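Long-range contacts in DNA fragmentation factor subunit beta (Mus musculus, PDB 1V0D), which cuts DNA as a caspase-activated nuclease, bringing about DNA fragmentation and chromatin condensation during apoptosis: residues 225-230 with 300-305; 285-290 with 322-327; 108-113 with 121-126. One frame throughout, in Å; residues are numbered along the deposited sequence.

Contact 1: residues 225-230 with 300-305; sequences GWFSCQ and LKLVHI. With ZN (zinc ion), chain B.
Cys229 and Val303 mark the closest approach of the two backbones, their CA atoms 4.7 Å apart, where the paths of 227-230 and 300-304 run at 108° to each other. The two strands belong to different sheets: 227-228 pairs with 243-244, and 300-303 with 260-263. The backbones of Lys301 and Val303 bond to Asp262 and Asn260 of that partner, while Leu302 turns its N and O to Gln230. Gln230 N donates to Leu302 O at 3.0 Å. From its side chain, which crosses that of Leu302 at about a right angle and is extended beyond CG, Gln230 OE1 takes a weak hydrogen bond from Leu302 N at 3.2 Å. The same amide lays NE2 3.8 Å from Lys301 CG. An alanine here would keep the main-chain bond, but Leu302 N would probably be left without this acceptor and a gap would open beside the aliphatic part of Lys301. Leu302 CD2 packs 3.4 Å from Phe227 CD2, approaching the ring obliquely; Leu261 also touches Leu302, and Phe256 meets Phe227.

Cys229 carries the other end. Its SG stands anti to the backbone N (chi1 -178°), bound to the zinc ion at 2.4 Å, and receives an almost straight N-H···S bond from His304 N, 3.3 Å from SG (177° at the hydrogen). This second-shell donor would be expected to ease the negative charge on the sulfur. Cys238, His242 and Cys307 complete the four-ligand site. Through Cys229 SG this zinc site, consistent with a structural role, adjoins the antiparallel pair 260-263/300-303, which carries magnesium ligand Asp262 and leads on to the other, His308, touched by Val303, in a nuclease of the His-Me finger clan.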
loop_
_atom_site.group_PDB
_atom_site.type_symbol
_atom_site.label_atom_id
_atom_site.label_comp_id
_atom_site.label_asym_id
_atom_site.label_seq_id
_atom_site.Cartn_x
_atom_site.Cartn_y
_atom_site.Cartn_z
ATOM N N GLY A 225 16.606 -13.156 3.536
ATOM C CA GLY A 225 15.612 -12.264 2.971
ATOM C C GLY A 225 14.669 -11.603 3.969
ATOM O O GLY A 225 13.663 -11.024 3.558
ATOM N N TRP A 226 14.979 -11.669 5.265
ATOM C CA TRP A 226 14.122 -11.050 6.281
ATOM C C TRP A 226 14.408 -9.572 6.589
ATOM O O TRP A 226 15.512 -9.222 7.021
ATOM C CB TRP A 226 14.197 -11.832 7.592
ATOM C CG TRP A 226 13.397 -13.094 7.591
ATOM C CD1 TRP A 226 13.848 -14.360 7.343
ATOM C CD2 TRP A 226 11.992 -13.207 7.825
ATOM N NE1 TRP A 226 12.809 -15.256 7.409
ATOM C CE2 TRP A 226 11.656 -14.575 7.703
ATOM C CE3 TRP A 226 10.982 -12.283 8.124
ATOM C CZ2 TRP A 226 10.346 -15.045 7.871
ATOM C CZ3 TRP A 226 9.681 -12.749 8.289
ATOM C CH2 TRP A 226 9.375 -14.119 8.164
ATOM N N PHE A 227 13.409 -8.711 6.378
ATOM C CA PHE A 227 13.550 -7.284 6.658
ATOM C C PHE A 227 12.800 -6.936 7.938
ATOM O O PHE A 227 11.735 -7.489 8.212
ATOM C CB PHE A 227 12.986 -6.432 5.526
ATOM C CG PHE A 227 13.663 -6.638 4.208
ATOM C CD1 PHE A 227 13.389 -7.765 3.434
ATOM C CD2 PHE A 227 14.555 -5.687 3.714
ATOM C CE1 PHE A 227 13.993 -7.940 2.176
ATOM C CE2 PHE A 227 15.165 -5.851 2.456
ATOM C CZ PHE A 227 14.882 -6.977 1.689
ATOM N N SER A 228 13.361 -6.025 8.730
ATOM C CA SER A 228 12.733 -5.604 9.977
ATOM C C SER A 228 12.354 -4.150 9.887
ATOM O O SER A 228 13.139 -3.322 9.424
ATOM C CB SER A 228 13.680 -5.786 11.155
ATOM O OG SER A 228 13.783 -7.149 11.522
ATOM N N CYS A 229 11.146 -3.829 10.322
ATOM C CA CYS A 229 10.717 -2.445 10.287
ATOM C C CYS A 229 11.668 -1.689 11.213
ATOM O O CYS A 229 11.983 -2.162 12.306
ATOM C CB CYS A 229 9.281 -2.324 10.798
ATOM S SG CYS A 229 8.640 -0.655 10.734
ATOM N N GLN A 230 12.146 -0.529 10.782
ATOM C CA GLN A 230 13.035 0.242 11.633
ATOM C C GLN A 230 12.235 1.255 12.455
ATOM O O GLN A 230 12.803 2.210 12.988
ATOM C CB GLN A 230 14.068 0.972 10.790
ATOM C CG GLN A 230 14.823 0.087 9.824
ATOM C CD GLN A 230 15.956 0.834 9.139
ATOM O OE1 GLN A 230 16.259 0.602 7.962
ATOM N NE2 GLN A 230 16.594 1.736 9.882
ATOM N N LEU A 300 17.546 7.113 5.086
ATOM C CA LEU A 300 16.372 6.307 4.739
ATOM C C LEU A 300 16.093 5.222 5.765
ATOM O O LEU A 300 16.982 4.433 6.097
ATOM C CB LEU A 300 16.552 5.629 3.374
ATOM C CG LEU A 300 16.725 6.505 2.127
ATOM C CD1 LEU A 300 16.872 5.604 0.904
ATOM C CD2 LEU A 300 15.541 7.448 1.958
ATOM N N LYS A 301 14.861 5.179 6.264
ATOM C CA LYS A 301 14.444 4.164 7.226
ATOM C C LYS A 301 13.473 3.243 6.473
ATOM O O LYS A 301 12.580 3.727 5.777
ATOM C CB LYS A 301 13.705 4.815 8.396
ATOM C CG LYS A 301 14.424 4.846 9.745
ATOM C CD LYS A 301 13.411 5.237 10.846
ATOM C CE LYS A 301 13.917 5.005 12.286
ATOM N NZ LYS A 301 14.862 6.065 12.797
ATOM N N LEU A 302 13.646 1.929 6.588
ATOM C CA LEU A 302 12.740 1.001 5.924
ATOM C C LEU A 302 11.604 0.716 6.886
ATOM O O LEU A 302 11.792 0.016 7.874
ATOM C CB LEU A 302 13.451 -0.307 5.581
ATOM C CG LEU A 302 12.560 -1.422 5.005
ATOM C CD1 LEU A 302 11.978 -1.007 3.664
ATOM C CD2 LEU A 302 13.385 -2.687 4.846
ATOM N N VAL A 303 10.422 1.254 6.604
ATOM C CA VAL A 303 9.284 1.050 7.495
ATOM C C VAL A 303 8.074 0.368 6.884
ATOM O O VAL A 303 7.772 0.518 5.696
ATOM C CB VAL A 303 8.754 2.391 8.089
ATOM C CG1 VAL A 303 9.863 3.143 8.788
ATOM C CG2 VAL A 303 8.152 3.242 6.991
ATOM N N HIS A 304 7.376 -0.366 7.741
ATOM C CA HIS A 304 6.136 -1.042 7.403
ATOM C C HIS A 304 5.177 0.139 7.287
ATOM O O HIS A 304 5.432 1.197 7.847
ATOM C CB HIS A 304 5.772 -1.977 8.559
ATOM C CG HIS A 304 4.368 -2.494 8.532
ATOM N ND1 HIS A 304 3.274 -1.694 8.798
ATOM C CD2 HIS A 304 3.890 -3.753 8.393
ATOM C CE1 HIS A 304 2.186 -2.441 8.837
ATOM N NE2 HIS A 304 2.532 -3.694 8.595
ATOM N N ILE A 305 4.086 -0.020 6.557
ATOM C CA ILE A 305 3.168 1.096 6.362
ATOM C C ILE A 305 2.587 1.709 7.644
ATOM O O ILE A 305 2.276 2.903 7.681
ATOM C CB ILE A 305 2.016 0.690 5.404
ATOM C CG1 ILE A 305 1.168 1.917 5.078
ATOM C CG2 ILE A 305 1.188 -0.438 6.019
ATOM C CD1 ILE A 305 0.071 1.649 4.102
HETATM ZN ZN ZN B . 6.943 -0.930 12.360
#

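Contact 2: residues 285-290 with 322-327; sequences VNWEYF and IYRPQT
Arg324 reaches across to Glu288 with a side chain that leaves CB with CG anti to its own carbonyl carbon (chi1 -72°) and then runs extended as far as NE. CG passes 3.8 Å from Asn286 CA. NE answers to Glu284, with which it forms a salt bridge just before 285-290. The guanidinium is covered on one face by Val285 O and Asn286 CA, both offset toward its rim. At the tip, NH2 donates to Glu288 OE1 at 2.7 Å, close to the guanidinium plane and on the syn lone pair of that oxygen; NH1 adds a weak bond to the same atom. Trp287 NE1, also a donor, lies near NH2 at the guanidinium edge without bonding it, and the indole supports Glu288 instead, with the carboxylate CD over its ring centre.

Alongside the salt bridge, Asn286 N donates to Ile322 O at 2.8 Å beside the single bridge of Val285 with Tyr323, and Ile322 CG2 meets the edge of the Phe290 ring at CZ, 3.7 Å away. The loop 322-327 is thus held by charge as well as by a backbone bond and apolar packing, and the charged part would probably be sensitive to the ionisation of both glutamates.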
loop_
_atom_site.group_PDB
_atom_site.type_symbol
_atom_site.label_atom_id
_atom_site.label_comp_id
_atom_site.label_asym_id
_atom_site.label_seq_id
_atom_site.Cartn_x
_atom_site.Cartn_y
_atom_site.Cartn_z
ATOM N N VAL A 285 28.956 24.061 -3.073
ATOM C CA VAL A 285 28.108 23.074 -2.424
ATOM C C VAL A 285 28.688 21.673 -2.284
ATOM O O VAL A 285 29.177 21.084 -3.244
ATOM C CB VAL A 285 26.768 22.954 -3.148
ATOM C CG1 VAL A 285 25.924 21.888 -2.493
ATOM C CG2 VAL A 285 26.049 24.273 -3.113
ATOM N N ASN A 286 28.608 21.144 -1.070
ATOM C CA ASN A 286 29.087 19.804 -0.773
ATOM C C ASN A 286 27.982 18.830 -1.166
ATOM O O ASN A 286 27.375 18.180 -0.309
ATOM C CB ASN A 286 29.395 19.679 0.718
ATOM C CG ASN A 286 29.677 18.251 1.134
ATOM O OD1 ASN A 286 30.226 17.460 0.359
ATOM N ND2 ASN A 286 29.315 17.912 2.367
ATOM N N TRP A 287 27.740 18.732 -2.472
ATOM C CA TRP A 287 26.690 17.869 -3.006
ATOM C C TRP A 287 26.694 16.429 -2.501
ATOM O O TRP A 287 25.650 15.777 -2.481
ATOM C CB TRP A 287 26.698 17.895 -4.547
ATOM C CG TRP A 287 27.862 17.230 -5.205
ATOM C CD1 TRP A 287 28.956 17.839 -5.746
ATOM C CD2 TRP A 287 28.048 15.822 -5.400
ATOM N NE1 TRP A 287 29.818 16.899 -6.266
ATOM C CE2 TRP A 287 29.284 15.652 -6.067
ATOM C CE3 TRP A 287 27.290 14.686 -5.076
ATOM C CZ2 TRP A 287 29.783 14.385 -6.419
ATOM C CZ3 TRP A 287 27.788 13.422 -5.425
ATOM C CH2 TRP A 287 29.023 13.287 -6.089
ATOM N N GLU A 288 27.846 15.924 -2.078
ATOM C CA GLU A 288 27.891 14.552 -1.569
ATOM C C GLU A 288 26.967 14.406 -0.356
ATOM O O GLU A 288 26.380 13.342 -0.127
ATOM C CB GLU A 288 29.323 14.158 -1.173
ATOM C CG GLU A 288 30.248 13.844 -2.343
ATOM C CD GLU A 288 30.667 15.083 -3.122
ATOM O OE1 GLU A 288 30.277 16.209 -2.720
ATOM O OE2 GLU A 288 31.394 14.933 -4.132
ATOM N N TYR A 289 26.851 15.481 0.423
ATOM C CA TYR A 289 26.009 15.484 1.616
ATOM C C TYR A 289 24.550 15.259 1.232
ATOM O O TYR A 289 23.873 14.407 1.828
ATOM C CB TYR A 289 26.167 16.812 2.382
ATOM C CG TYR A 289 25.211 16.959 3.547
ATOM C CD1 TYR A 289 25.094 15.955 4.503
ATOM C CD2 TYR A 289 24.389 18.082 3.669
ATOM C CE1 TYR A 289 24.176 16.056 5.546
ATOM C CE2 TYR A 289 23.468 18.198 4.712
ATOM C CZ TYR A 289 23.361 17.180 5.646
ATOM O OH TYR A 289 22.417 17.249 6.662
ATOM N N PHE A 290 24.087 16.020 0.237
ATOM C CA PHE A 290 22.720 15.924 -0.263
ATOM C C PHE A 290 22.479 14.554 -0.881
ATOM O O PHE A 290 21.368 14.011 -0.831
ATOM C CB PHE A 290 22.455 17.019 -1.290
ATOM C CG PHE A 290 22.430 18.392 -0.700
ATOM C CD1 PHE A 290 23.574 19.180 -0.684
ATOM C CD2 PHE A 290 21.277 18.872 -0.079
ATOM C CE1 PHE A 290 23.575 20.435 -0.047
ATOM C CE2 PHE A 290 21.266 20.124 0.560
ATOM C CZ PHE A 290 22.419 20.904 0.576
ATOM N N ILE A 322 26.521 21.514 4.582
ATOM C CA ILE A 322 26.018 21.927 3.283
ATOM C C ILE A 322 27.093 22.420 2.310
ATOM O O ILE A 322 27.053 22.084 1.118
ATOM C CB ILE A 322 24.917 22.997 3.458
ATOM C CG1 ILE A 322 23.706 22.359 4.152
ATOM C CG2 ILE A 322 24.529 23.591 2.112
ATOM C CD1 ILE A 322 22.580 23.316 4.486
ATOM N N TYR A 323 28.061 23.194 2.806
ATOM C CA TYR A 323 29.113 23.712 1.929
ATOM C C TYR A 323 30.494 23.114 2.152
ATOM O O TYR A 323 30.825 22.660 3.246
ATOM C CB TYR A 323 29.205 25.231 2.045
ATOM C CG TYR A 323 27.904 25.953 1.781
ATOM C CD1 TYR A 323 27.129 26.425 2.830
ATOM C CD2 TYR A 323 27.454 26.168 0.482
ATOM C CE1 TYR A 323 25.942 27.096 2.599
ATOM C CE2 TYR A 323 26.271 26.834 0.238
ATOM C CZ TYR A 323 25.516 27.294 1.305
ATOM O OH TYR A 323 24.317 27.936 1.083
ATOM N N ARG A 324 31.301 23.117 1.096
ATOM C CA ARG A 324 32.651 22.576 1.171
ATOM C C ARG A 324 33.545 23.535 1.933
ATOM O O ARG A 324 33.560 24.737 1.650
ATOM C CB ARG A 324 33.236 22.361 -0.226
ATOM C CG ARG A 324 32.635 21.208 -1.003
ATOM C CD ARG A 324 33.457 20.924 -2.250
ATOM N NE ARG A 324 32.737 20.129 -3.238
ATOM C CZ ARG A 324 32.208 18.935 -2.996
ATOM N NH1 ARG A 324 32.311 18.385 -1.791
ATOM N NH2 ARG A 324 31.578 18.287 -3.965
ATOM N N PRO A 325 34.297 23.012 2.916
ATOM C CA PRO A 325 35.223 23.764 3.766
ATOM C C PRO A 325 36.242 24.515 2.939
ATOM O O PRO A 325 36.863 23.936 2.049
ATOM C CB PRO A 325 35.884 22.677 4.599
ATOM C CG PRO A 325 34.804 21.674 4.735
ATOM C CD PRO A 325 34.252 21.603 3.335
ATOM N N GLN A 326 36.402 25.806 3.218
ATOM C CA GLN A 326 37.381 26.615 2.503
ATOM C C GLN A 326 38.714 26.333 3.194
ATOM O O GLN A 326 38.881 26.645 4.382
ATOM C CB GLN A 326 37.028 28.104 2.606
ATOM N N THR A 327 39.648 25.723 2.466
ATOM C CA THR A 327 40.958 25.398 3.028
ATOM C C THR A 327 41.771 26.671 3.248
ATOM O O THR A 327 42.338 27.234 2.305
ATOM C CB THR A 327 41.748 24.433 2.105
ATOM O OG1 THR A 327 41.070 23.171 2.040
ATOM C CG2 THR A 327 43.163 24.215 2.636
#

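Contact 3: residues 108-113 with 121-126; sequences QQLSDE and LLADLL. Unlike the reference sequence in segment 108-113: Gln109 (reference Leu).
Leu110 and Leu122 form the first shell, their side chains sliding past each other in opposite directions so that Leu110 CD2 rests 3.6 Å from Leu122 CB. The two methyls of Leu110 divide the work. CD2 also comes 3.9 Å from Ala123 N, whereas CD1 reaches on to Leu126 CD1 at 3.5 Å. Leu122, with CG anti to its backbone N (chi1 -150°), sends CD2 back to Gln109, where it meets CB at 3.3 Å, and CD1 lies 4.0 Å from Gln109 OE1. Gln109, a leucine in the reference sequence, thus contributes mainly the aliphatic start of its side chain.

The next shell sets these groups in place. Helix 103-111 ends just before Asp112, the centre of an inverse gamma turn, and the chain returns as helix 116-129 after a short loop, from which Gln114 touches both Gln109 and Leu122. Ile103 and Arg107 lie against Leu126. The second subunit also packs directly on these side chains: its Leu92 meets Leu122 and Leu125, and its Ile88 meets Gln109.

The contact is largely apolar, so the helix pair probably depends on burying Leu110 and Leu122, and the same leucine layer continues to Leu92 of the second subunit.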
loop_
_atom_site.group_PDB
_atom_site.type_symbol
_atom_site.label_atom_id
_atom_site.label_comp_id
_atom_site.label_asym_id
_atom_site.label_seq_id
_atom_site.Cartn_x
_atom_site.Cartn_y
_atom_site.Cartn_z
ATOM N N GLN A 108 -9.022 -27.016 3.865
ATOM C CA GLN A 108 -10.337 -27.629 3.972
ATOM C C GLN A 108 -11.242 -26.824 4.889
ATOM O O GLN A 108 -12.400 -26.564 4.552
ATOM C CB GLN A 108 -10.220 -29.066 4.480
ATOM C CG GLN A 108 -9.524 -29.999 3.502
ATOM C CD GLN A 108 -9.765 -31.461 3.820
ATOM O OE1 GLN A 108 -10.907 -31.925 3.821
ATOM N NE2 GLN A 108 -8.690 -32.196 4.092
ATOM N N GLN A 109 -10.721 -26.425 6.045
ATOM C CA GLN A 109 -11.518 -25.639 6.975
ATOM C C GLN A 109 -11.903 -24.297 6.365
ATOM O O GLN A 109 -12.893 -23.691 6.767
ATOM C CB GLN A 109 -10.765 -25.421 8.280
ATOM C CG GLN A 109 -10.683 -26.656 9.137
ATOM C CD GLN A 109 -10.458 -26.318 10.594
ATOM O OE1 GLN A 109 -9.442 -25.725 10.953
ATOM N NE2 GLN A 109 -11.411 -26.685 11.443
ATOM N N LEU A 110 -11.115 -23.836 5.397
ATOM C CA LEU A 110 -11.409 -22.575 4.724
ATOM C C LEU A 110 -12.581 -22.780 3.779
ATOM O O LEU A 110 -13.564 -22.038 3.826
ATOM C CB LEU A 110 -10.199 -22.080 3.933
ATOM C CG LEU A 110 -9.137 -21.332 4.732
ATOM C CD1 LEU A 110 -8.034 -20.870 3.796
ATOM C CD2 LEU A 110 -9.772 -20.140 5.430
ATOM N N SER A 111 -12.467 -23.787 2.917
ATOM C CA SER A 111 -13.534 -24.100 1.976
ATOM C C SER A 111 -14.809 -24.215 2.800
ATOM O O SER A 111 -15.834 -23.614 2.473
ATOM C CB SER A 111 -13.242 -25.412 1.266
ATOM N N ASP A 112 -14.726 -24.982 3.884
ATOM C CA ASP A 112 -15.855 -25.169 4.786
ATOM C C ASP A 112 -16.074 -23.862 5.541
ATOM O O ASP A 112 -15.651 -23.728 6.690
ATOM C CB ASP A 112 -15.562 -26.305 5.767
ATOM N N GLU A 113 -16.727 -22.904 4.881
ATOM C CA GLU A 113 -17.013 -21.582 5.447
ATOM C C GLU A 113 -17.092 -21.518 6.973
ATOM O O GLU A 113 -17.599 -22.435 7.619
ATOM C CB GLU A 113 -18.322 -21.037 4.878
ATOM C CG GLU A 113 -18.722 -19.696 5.470
ATOM C CD GLU A 113 -20.170 -19.361 5.210
ATOM O OE1 GLU A 113 -21.048 -20.098 5.713
ATOM O OE2 GLU A 113 -20.427 -18.363 4.503
ATOM N N LEU A 121 -7.840 -15.647 10.621
ATOM C CA LEU A 121 -6.714 -16.366 11.200
ATOM C C LEU A 121 -6.314 -17.558 10.337
ATOM O O LEU A 121 -5.130 -17.807 10.092
ATOM C CB LEU A 121 -7.093 -16.853 12.597
ATOM C CG LEU A 121 -5.988 -16.918 13.649
ATOM C CD1 LEU A 121 -6.611 -17.306 14.970
ATOM C CD2 LEU A 121 -4.913 -17.910 13.241
ATOM N N LEU A 122 -7.317 -18.289 9.873
ATOM C CA LEU A 122 -7.097 -19.463 9.048
ATOM C C LEU A 122 -6.475 -19.085 7.711
ATOM O O LEU A 122 -5.550 -19.745 7.235
ATOM C CB LEU A 122 -8.426 -20.180 8.819
ATOM C CG LEU A 122 -8.335 -21.693 8.627
ATOM C CD1 LEU A 122 -7.628 -22.292 9.834
ATOM C CD2 LEU A 122 -9.724 -22.290 8.470
ATOM N N ALA A 123 -6.988 -18.022 7.099
ATOM C CA ALA A 123 -6.461 -17.574 5.816
ATOM C C ALA A 123 -5.023 -17.126 6.026
ATOM O O ALA A 123 -4.139 -17.434 5.223
ATOM C CB ALA A 123 -7.294 -16.429 5.279
ATOM N N ASP A 124 -4.799 -16.403 7.120
ATOM C CA ASP A 124 -3.472 -15.916 7.446
ATOM C C ASP A 124 -2.507 -17.068 7.665
ATOM O O ASP A 124 -1.403 -17.073 7.114
ATOM C CB ASP A 124 -3.522 -15.036 8.691
ATOM C CG ASP A 124 -4.225 -13.710 8.440
ATOM O OD1 ASP A 124 -4.051 -13.136 7.337
ATOM O OD2 ASP A 124 -4.938 -13.233 9.352
ATOM N N LEU A 125 -2.923 -18.047 8.463
ATOM C CA LEU A 125 -2.080 -19.202 8.735
ATOM C C LEU A 125 -1.669 -19.902 7.456
ATOM O O LEU A 125 -0.505 -20.239 7.271
ATOM C CB LEU A 125 -2.800 -20.182 9.655
ATOM C CG LEU A 125 -2.685 -19.780 11.125
ATOM C CD1 LEU A 125 -3.560 -20.672 11.997
ATOM C CD2 LEU A 125 -1.217 -19.878 11.540
ATOM N N LEU A 126 -2.626 -20.121 6.568
ATOM C CA LEU A 126 -2.321 -20.778 5.311
ATOM C C LEU A 126 -1.249 -19.956 4.612
ATOM O O LEU A 126 -0.300 -20.502 4.048
ATOM C CB LEU A 126 -3.567 -20.852 4.432
ATOM C CG LEU A 126 -3.887 -22.213 3.809
ATOM C CD1 LEU A 126 -4.904 -22.010 2.694
ATOM C CD2 LEU A 126 -2.619 -22.863 3.255
#

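How the contacts relate
All three contacts belong to the DFF40 nuclease part of the chain and all are partly buried, yet they differ with place. Contact 1, with the largest share of buried residues, lies about 7 Å from the chain's centre and joins short strands by hydrogen bonds to backbone, amide side chain and a zinc-bound sulfur. Contacts 2 and 3 are peripheral, on opposite sides, their centres about 58 Å apart. Contact 2 adds salt bridges to fasten a terminal loop beside helix 287-295, which is followed by strand 300-303 of contact 1, so the segments of those two alternate along the chain. Contact 3 joins two helices by mainly apolar packing. Contacts 1 and 3 both touch the second subunit; contact 2 does not.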